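Local coordinates for HpuA (PDB 5EC6), which is an outer-membrane lipoprotein that binds haemoglobin as a receptor, probably so that the bacterium can acquire haem iron, at residues T172-V184 and P295-A309. Sequence-based numbering, arbitrary orientation.
Sequences TGKATYEVIGLRV and PLNASFGGTRREYNA. With GOL (glycerol), chain C.
Arg183 reaches across from strand 174-184 to the loop residues just before strand 298-308. CG lies beside the backbone N (chi1 -65°), and the chain then runs extended to NE. CB and CG pass the carbonyl O of Asn297, with Arg183 CG 3.4 Å from Asn297 O. CD rests on a glycerol, probably from the crystallisation liquor. Arg183 NE donates to Leu296 O at 2.7 Å. That oxygen lies at the edge of the guanidinium, near its plane, but NE sits above the carbonyl plane. NH2 adds a weak bond to the same oxygen. NH1 turns to the backbone O of Asp233. Leu296 CD2 lies over the rim of one guanidinium face.

Nearer the middle of the pair, Arg304 CB packs 3.7 Å from Tyr177 CE2, and its CG covers one ring face. The chain bends at chi3 (60°), and ring and guanidinium planes are 41° apart. Water 1 joins Tyr177 OH to Arg304 NH1, while the hydroxyl is also bonded to Gly281. On the sheet face that carries Glu178, OE1 of Glu178 meets the edge of the Arg305 guanidinium in a long salt bridge, 3.8 Å from Arg305 NE, and OE2 pairs with Tyr194 OH.

Backbone bonds tie the strands together. Thr176 O takes a bond from Arg305 N at 2.8 Å and a weak one from Glu306 N. Gly302 CA lies 3.3 Å from Glu178 O, a CA-H...O contact. Arg305 and Glu306 both face Thr176, a classic beta bulge that shifts the register of the antiparallel pair by one, within the beta-barrel part of HpuA.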
ATOM      1  N   THR A 172      -1.322 -12.028 -19.165  1.00 16.30           N
ATOM      2  CA  THR A 172      -0.059 -12.267 -19.899  1.00 16.62           C
ATOM      3  C   THR A 172       0.961 -11.155 -19.685  1.00 16.75           C
ATOM      4  O   THR A 172       0.619 -10.032 -19.309  1.00 17.07           O
ATOM      5  CB  THR A 172      -0.298 -12.409 -21.426  1.00 18.45           C
ATOM      6  OG1 THR A 172      -0.762 -11.156 -21.981  1.00 18.00           O
ATOM      7  CG2 THR A 172      -1.336 -13.512 -21.713  1.00 19.84           C
ATOM      8  N   GLY A 173       2.215 -11.442 -19.966  1.00 16.15           N
ATOM      9  CA  GLY A 173       3.240 -10.427 -19.991  1.00 17.08           C
ATOM     10  C   GLY A 173       3.809 -10.129 -18.610  1.00 14.96           C
ATOM     11  O   GLY A 173       3.821 -10.962 -17.762  1.00 15.78           O
ATOM     12  N   LYS A 174       4.320  -8.920 -18.471  1.00 14.81           N
ATOM     13  CA  LYS A 174       5.065  -8.540 -17.278  0.52 14.95           C
ATOM     14  C   LYS A 174       4.659  -7.123 -16.865  1.00 14.55           C
ATOM     15  O   LYS A 174       4.252  -6.311 -17.681  1.00 15.13           O
ATOM     16  CB  LYS A 174       6.579  -8.631 -17.498  0.52 15.48           C
ATOM     17  CG  LYS A 174       7.088 -10.066 -17.471  0.52 15.79           C
ATOM     18  CD  LYS A 174       8.576 -10.193 -17.797  0.52 16.37           C
ATOM     19  CE  LYS A 174       9.468  -9.619 -16.697  0.52 16.87           C
ATOM     20  NZ  LYS A 174      10.931  -9.847 -16.917  0.52 16.62           N
ATOM     21  N   ALA A 175       4.814  -6.856 -15.574  1.00 14.54           N
ATOM     22  CA  ALA A 175       4.663  -5.488 -15.046  1.00 14.60           C
ATOM     23  C   ALA A 175       5.648  -5.258 -13.919  1.00 15.16           C
ATOM     24  O   ALA A 175       5.943  -6.176 -13.155  1.00 16.06           O
ATOM     25  CB  ALA A 175       3.277  -5.333 -14.468  1.00 15.27           C
ATOM     26  N   THR A 176       6.153  -4.040 -13.858  1.00 14.66           N
ATOM     27  CA  THR A 176       7.101  -3.619 -12.837  1.00 15.03           C
ATOM     28  C   THR A 176       6.498  -2.495 -12.004  1.00 15.75           C
ATOM     29  O   THR A 176       5.952  -1.514 -12.521  1.00 16.45           O
ATOM     30  CB  THR A 176       8.404  -3.178 -13.530  1.00 15.83           C
ATOM     31  OG1 THR A 176       8.971  -4.319 -14.198  1.00 15.83           O
ATOM     32  CG2 THR A 176       9.403  -2.652 -12.579  1.00 16.25           C
ATOM     33  N   TYR A 177       6.675  -2.640 -10.692  1.00 14.73           N
ATOM     34  CA  TYR A 177       6.088  -1.769  -9.676  1.00 15.03           C
ATOM     35  C   TYR A 177       7.222  -1.105  -8.877  1.00 16.08           C
ATOM     36  O   TYR A 177       8.257  -1.712  -8.616  1.00 16.63           O
ATOM     37  CB  TYR A 177       5.173  -2.560  -8.738  1.00 15.39           C
ATOM     38  CG  TYR A 177       3.978  -3.197  -9.413  1.00 13.85           C
ATOM     39  CD1 TYR A 177       4.112  -4.416 -10.105  1.00 15.90           C
ATOM     40  CD2 TYR A 177       2.732  -2.596  -9.375  1.00 14.49           C
ATOM     41  CE1 TYR A 177       3.053  -4.970 -10.780  1.00 15.31           C
ATOM     42  CE2 TYR A 177       1.656  -3.150 -10.006  1.00 14.70           C
ATOM     43  CZ  TYR A 177       1.797  -4.326 -10.732  1.00 15.19           C
ATOM     44  OH  TYR A 177       0.721  -4.908 -11.374  1.00 15.50           O
ATOM     45  N   GLU A 178       6.976   0.141  -8.496  1.00 15.79           N
ATOM     46  CA  GLU A 178       7.904   0.962  -7.732  1.00 16.74           C
ATOM     47  C   GLU A 178       7.256   1.037  -6.362  1.00 15.79           C
ATOM     48  O   GLU A 178       6.157   1.569  -6.254  1.00 17.04           O
ATOM     49  CB  GLU A 178       8.008   2.341  -8.398  1.00 17.89           C
ATOM     50  CG  GLU A 178       9.026   3.297  -7.769  1.00 20.04           C
ATOM     51  CD  GLU A 178       9.404   4.428  -8.721  1.00 21.94           C
ATOM     52  OE1 GLU A 178       9.405   4.233  -9.983  1.00 22.93           O
ATOM     53  OE2 GLU A 178       9.681   5.561  -8.214  1.00 22.34           O
ATOM     54  N   VAL A 179       7.941   0.531  -5.330  1.00 15.25           N
ATOM     55  CA  VAL A 179       7.285   0.254  -4.051  1.00 16.55           C
ATOM     56  C   VAL A 179       8.088   0.860  -2.873  1.00 15.42           C
ATOM     57  O   VAL A 179       9.306   1.113  -2.986  1.00 16.45           O
ATOM     58  CB  VAL A 179       7.027  -1.258  -3.781  1.00 15.26           C
ATOM     59  CG1 VAL A 179       6.284  -1.892  -4.949  1.00 15.25           C
ATOM     60  CG2 VAL A 179       8.274  -2.046  -3.485  1.00 16.63           C
ATOM     61  N   ILE A 180       7.409   0.929  -1.755  1.00 15.82           N
ATOM     62  CA  ILE A 180       8.047   1.262  -0.478  0.56 16.86           C
ATOM     63  C   ILE A 180       7.673   0.208   0.546  1.00 16.44           C
ATOM     64  O   ILE A 180       6.529  -0.237   0.610  1.00 16.25           O
ATOM     65  CB  ILE A 180       7.573   2.637   0.011  0.56 17.93           C
ATOM     66  CG1 ILE A 180       7.986   3.754  -0.971  0.56 19.96           C
ATOM     67  CG2 ILE A 180       8.112   2.935   1.413  0.56 18.16           C
ATOM     68  CD1 ILE A 180       7.111   4.964  -0.830  0.56 19.86           C
ATOM     69  N   GLY A 181       8.672  -0.202   1.327  1.00 15.43           N
ATOM     70  CA  GLY A 181       8.498  -1.086   2.479  1.00 16.59           C
ATOM     71  C   GLY A 181       8.532  -0.322   3.780  1.00 16.94           C
ATOM     72  O   GLY A 181       9.223   0.717   3.872  1.00 17.87           O
ATOM     73  N   LEU A 182       7.763  -0.829   4.722  1.00 16.12           N
ATOM     74  CA  LEU A 182       7.595  -0.212   6.040  1.00 17.52           C
ATOM     75  C   LEU A 182       7.767  -1.276   7.112  1.00 18.15           C
ATOM     76  O   LEU A 182       7.155  -2.351   7.075  1.00 16.71           O
ATOM     77  CB  LEU A 182       6.216   0.425   6.146  1.00 18.92           C
ATOM     78  CG  LEU A 182       5.777   0.808   7.576  1.00 22.70           C
ATOM     79  CD1 LEU A 182       6.506   2.093   7.849  1.00 25.39           C
ATOM     80  CD2 LEU A 182       4.264   0.990   7.700  1.00 27.60           C
ATOM     81  N   ARG A 183       8.593  -0.944   8.123  1.00 17.55           N
ATOM     82  CA  ARG A 183       8.681  -1.718   9.331  1.00 16.59           C
ATOM     83  C   ARG A 183       8.467  -0.750  10.535  1.00 17.29           C
ATOM     84  O   ARG A 183       8.407   0.479  10.364  1.00 17.33           O
ATOM     85  CB  ARG A 183      10.052  -2.411   9.450  1.00 17.41           C
ATOM     86  CG  ARG A 183      10.370  -3.515   8.360  1.00 13.22           C
ATOM     87  CD  ARG A 183      11.764  -4.053   8.565  1.00 23.62           C
ATOM     88  NE  ARG A 183      12.030  -5.411   8.062  1.00 24.00           N
ATOM     89  CZ  ARG A 183      13.179  -5.823   7.541  1.00 27.00           C
ATOM     90  NH1 ARG A 183      14.239  -4.980   7.329  1.00 24.04           N
ATOM     91  NH2 ARG A 183      13.238  -7.061   7.079  1.00 28.84           N
ATOM     92  N   VAL A 184       8.303  -1.324  11.722  1.00 18.61           N
ATOM     93  CA  VAL A 184       8.273  -0.536  12.967  1.00 20.62           C
ATOM     94  C   VAL A 184       9.462  -0.964  13.814  1.00 22.17           C
ATOM     95  O   VAL A 184       9.624  -2.148  14.109  1.00 24.25           O
ATOM     96  CB  VAL A 184       6.955  -0.705  13.725  1.00 20.98           C
ATOM     97  CG1 VAL A 184       7.061   0.115  15.026  1.00 20.96           C
ATOM     98  CG2 VAL A 184       5.790  -0.234  12.907  1.00 21.30           C
ATOM     99  N   PRO A 295      10.170  -8.040  14.844  1.00 21.45           N
ATOM    100  CA  PRO A 295      10.404  -6.677  14.401  1.00 22.37           C
ATOM    101  C   PRO A 295      10.837  -6.566  12.935  1.00 21.30           C
ATOM    102  O   PRO A 295      10.903  -5.456  12.433  1.00 22.77           O
ATOM    103  CB  PRO A 295      11.550  -6.197  15.329  1.00 26.05           C
ATOM    104  CG  PRO A 295      12.276  -7.469  15.635  1.00 28.47           C
ATOM    105  CD  PRO A 295      11.185  -8.488  15.828  1.00 25.41           C
ATOM    106  N   LEU A 296      11.113  -7.688  12.252  1.00 20.00           N
ATOM    107  CA  LEU A 296      11.451  -7.719  10.848  1.00 20.29           C
ATOM    108  C   LEU A 296      10.205  -7.586   9.982  1.00 18.95           C
ATOM    109  O   LEU A 296      10.324  -7.353   8.779  1.00 19.15           O
ATOM    110  CB  LEU A 296      12.197  -8.989  10.469  1.00 21.81           C
ATOM    111  CG  LEU A 296      13.506  -9.218  11.218  1.00 24.46           C
ATOM    112  CD1 LEU A 296      14.085 -10.551  10.782  1.00 28.89           C
ATOM    113  CD2 LEU A 296      14.495  -8.086  10.965  1.00 28.00           C
ATOM    114  N   ASN A 297       9.027  -7.765  10.581  1.00 17.99           N
ATOM    115  CA  ASN A 297       7.798  -7.827   9.755  1.00 16.24           C
ATOM    116  C   ASN A 297       7.544  -6.495   9.084  1.00 17.15           C
ATOM    117  O   ASN A 297       7.804  -5.409   9.618  1.00 17.07           O
ATOM    118  CB  ASN A 297       6.580  -8.242  10.578  1.00 16.48           C
ATOM    119  CG  ASN A 297       6.689  -9.673  11.101  1.00 16.90           C
ATOM    120  OD1 ASN A 297       7.628 -10.379  10.753  1.00 18.00           O
ATOM    121  ND2 ASN A 297       5.686 -10.126  11.835  1.00 19.35           N
ATOM    122  N   ALA A 298       7.025  -6.589   7.865  1.00 16.50           N
ATOM    123  CA  ALA A 298       6.903  -5.407   6.970  1.00 16.28           C
ATOM    124  C   ALA A 298       5.554  -5.399   6.281  1.00 15.51           C
ATOM    125  O   ALA A 298       4.990  -6.461   5.987  1.00 16.39           O
ATOM    126  CB  ALA A 298       7.977  -5.413   5.911  1.00 16.40           C
ATOM    127  N   SER A 299       5.075  -4.207   5.976  1.00 14.86           N
ATOM    128  CA  SER A 299       4.108  -4.020   4.894  1.00 14.93           C
ATOM    129  C   SER A 299       4.738  -3.260   3.749  1.00 14.97           C
ATOM    130  O   SER A 299       5.791  -2.662   3.869  1.00 15.58           O
ATOM    131  CB  SER A 299       2.841  -3.319   5.411  1.00 15.17           C
ATOM    132  OG  SER A 299       3.167  -2.035   5.948  1.00 16.53           O
ATOM    133  N   PHE A 300       4.106  -3.308   2.579  1.00 13.61           N
ATOM    134  CA  PHE A 300       4.624  -2.597   1.433  1.00 14.44           C
ATOM    135  C   PHE A 300       3.482  -2.218   0.502  1.00 14.57           C
ATOM    136  O   PHE A 300       2.414  -2.849   0.519  1.00 14.31           O
ATOM    137  CB  PHE A 300       5.718  -3.386   0.679  1.00 13.81           C
ATOM    138  CG  PHE A 300       5.243  -4.688   0.081  1.00 14.14           C
ATOM    139  CD1 PHE A 300       5.309  -5.874   0.805  1.00 14.51           C
ATOM    140  CD2 PHE A 300       4.811  -4.735  -1.235  1.00 13.72           C
ATOM    141  CE1 PHE A 300       4.866  -7.049   0.256  1.00 14.99           C
ATOM    142  CE2 PHE A 300       4.353  -5.934  -1.783  1.00 14.64           C
ATOM    143  CZ  PHE A 300       4.398  -7.068  -1.043  1.00 15.16           C
ATOM    144  N   GLY A 301       3.723  -1.177  -0.305  1.00 14.75           N
ATOM    145  CA  GLY A 301       2.786  -0.771  -1.323  1.00 15.43           C
ATOM    146  C   GLY A 301       3.484   0.018  -2.389  1.00 14.81           C
ATOM    147  O   GLY A 301       4.588   0.591  -2.178  1.00 16.08           O
ATOM    148  N   GLY A 302       2.858   0.086  -3.557  1.00 14.25           N
ATOM    149  CA  GLY A 302       3.423   0.887  -4.619  1.00 14.88           C
ATOM    150  C   GLY A 302       2.611   0.871  -5.889  1.00 14.61           C
ATOM    151  O   GLY A 302       1.491   0.351  -5.913  1.00 15.64           O
ATOM    152  N   THR A 303       3.193   1.474  -6.914  1.00 15.40           N
ATOM    153  CA  THR A 303       2.498   1.790  -8.148  1.00 16.32           C
ATOM    154  C   THR A 303       3.186   1.118  -9.326  1.00 15.75           C
ATOM    155  O   THR A 303       4.405   0.932  -9.345  1.00 17.00           O
ATOM    156  CB  THR A 303       2.441   3.348  -8.372  1.00 17.88           C
ATOM    157  OG1 THR A 303       3.770   3.897  -8.393  1.00 21.41           O
ATOM    158  CG2 THR A 303       1.586   3.996  -7.303  1.00 21.96           C
ATOM    159  N   ARG A 304       2.398   0.838 -10.350  1.00 16.18           N
ATOM    160  CA  ARG A 304       2.873   0.226 -11.587  1.00 16.63           C
ATOM    161  C   ARG A 304       3.629   1.261 -12.416  1.00 17.88           C
ATOM    162  O   ARG A 304       3.047   2.232 -12.897  1.00 20.36           O
ATOM    163  CB  ARG A 304       1.684  -0.310 -12.382  1.00 17.27           C
ATOM    164  CG  ARG A 304       2.062  -1.166 -13.585  1.00 17.47           C
ATOM    165  CD  ARG A 304       0.895  -2.001 -14.067  1.00 17.55           C
ATOM    166  NE  ARG A 304      -0.208  -1.110 -14.453  1.00 17.50           N
ATOM    167  CZ  ARG A 304      -1.458  -1.524 -14.605  1.00 16.75           C
ATOM    168  NH1 ARG A 304      -1.766  -2.772 -14.486  1.00 17.86           N
ATOM    169  NH2 ARG A 304      -2.383  -0.628 -14.958  1.00 18.79           N
ATOM    170  N   ARG A 305       4.911   1.046 -12.616  1.00 16.77           N
ATOM    171  CA  ARG A 305       5.748   1.965 -13.378  0.54 18.69           C
ATOM    172  C   ARG A 305       5.647   1.665 -14.869  1.00 19.24           C
ATOM    173  O   ARG A 305       5.714   2.570 -15.705  1.00 19.60           O
ATOM    174  CB  ARG A 305       7.200   1.851 -12.869  0.54 20.19           C
ATOM    175  CG  ARG A 305       8.185   2.813 -13.504  0.54 22.11           C
ATOM    176  CD  ARG A 305       9.620   2.553 -13.050  0.54 22.14           C
ATOM    177  NE  ARG A 305      10.504   3.620 -13.555  0.54 23.53           N
ATOM    178  CZ  ARG A 305      10.968   3.695 -14.808  0.54 25.37           C
ATOM    179  NH1 ARG A 305      10.686   2.751 -15.703  0.54 25.94           N
ATOM    180  NH2 ARG A 305      11.711   4.735 -15.179  0.54 27.75           N
ATOM    181  N   GLU A 306       5.492   0.390 -15.216  1.00 18.22           N
ATOM    182  CA  GLU A 306       5.549  -0.030 -16.614  1.00 18.62           C
ATOM    183  C   GLU A 306       4.865  -1.368 -16.708  1.00 17.10           C
ATOM    184  O   GLU A 306       4.960  -2.212 -15.787  1.00 17.46           O
ATOM    185  CB  GLU A 306       6.982  -0.125 -17.089  1.00 20.84           C
ATOM    186  CG  GLU A 306       7.104  -0.446 -18.559  1.00 22.11           C
ATOM    187  CD  GLU A 306       8.523  -0.407 -19.091  1.00 25.87           C
ATOM    188  OE1 GLU A 306       9.484  -0.001 -18.381  1.00 24.42           O
ATOM    189  OE2 GLU A 306       8.681  -0.781 -20.298  1.00 29.11           O
ATOM    190  N   TYR A 307       4.225  -1.599 -17.843  1.00 17.31           N
ATOM    191  CA  TYR A 307       3.715  -2.942 -18.111  1.00 16.55           C
ATOM    192  C   TYR A 307       3.702  -3.213 -19.584  1.00 17.95           C
ATOM    193  O   TYR A 307       3.689  -2.286 -20.423  1.00 17.92           O
ATOM    194  CB  TYR A 307       2.307  -3.149 -17.513  1.00 17.37           C
ATOM    195  CG  TYR A 307       1.222  -2.344 -18.180  1.00 18.15           C
ATOM    196  CD1 TYR A 307       0.953  -1.024 -17.773  1.00 19.00           C
ATOM    197  CD2 TYR A 307       0.495  -2.864 -19.227  1.00 18.60           C
ATOM    198  CE1 TYR A 307      -0.032  -0.262 -18.409  1.00 19.33           C
ATOM    199  CE2 TYR A 307      -0.476  -2.126 -19.847  1.00 21.03           C
ATOM    200  CZ  TYR A 307      -0.747  -0.838 -19.446  1.00 22.16           C
ATOM    201  OH  TYR A 307      -1.738  -0.104 -20.080  1.00 23.46           O
ATOM    202  N   ASN A 308       3.787  -4.507 -19.922  1.00 16.89           N
ATOM    203  CA  ASN A 308       3.736  -4.949 -21.313  1.00 18.10           C
ATOM    204  C   ASN A 308       3.061  -6.307 -21.356  1.00 17.48           C
ATOM    205  O   ASN A 308       3.649  -7.316 -20.977  1.00 16.36           O
ATOM    206  CB  ASN A 308       5.149  -5.048 -21.891  1.00 18.81           C
ATOM    207  CG  ASN A 308       5.134  -5.466 -23.348  1.00 20.40           C
ATOM    208  OD1 ASN A 308       4.079  -5.580 -23.951  1.00 20.91           O
ATOM    209  ND2 ASN A 308       6.304  -5.679 -23.898  1.00 23.08           N
ATOM    210  N   ALA A 309       1.819  -6.328 -21.815  1.00 17.94           N
ATOM    211  CA  ALA A 309       1.099  -7.566 -21.904  1.00 17.74           C
ATOM    212  C   ALA A 309       1.688  -8.542 -22.932  1.00 18.32           C
ATOM    213  O   ALA A 309       1.461  -9.745 -22.844  1.00 17.21           O
ATOM    214  CB  ALA A 309      -0.344  -7.280 -22.280  1.00 20.33           C
TER
HETATM  215  C1  GOL C 402      14.401  -3.845  10.591  1.00 52.19           C
HETATM  216  O1  GOL C 402      14.143  -5.208  10.881  1.00 59.54           O
HETATM  217  C2  GOL C 402      14.065  -2.934  11.764  1.00 50.03           C
HETATM  218  O2  GOL C 402      14.599  -1.647  11.485  1.00 59.74           O
HETATM  219  C3  GOL C 402      12.564  -2.816  11.940  1.00 53.67           C
HETATM  220  O3  GOL C 402      12.141  -3.026  13.283  1.00 42.21           O
HETATM  221  O   HOH W   1      -0.229  -5.230 -14.092  1.00 16.99           O
HETATM  222  O   HOH W   2       8.438  -4.239  11.910  1.00 19.40           O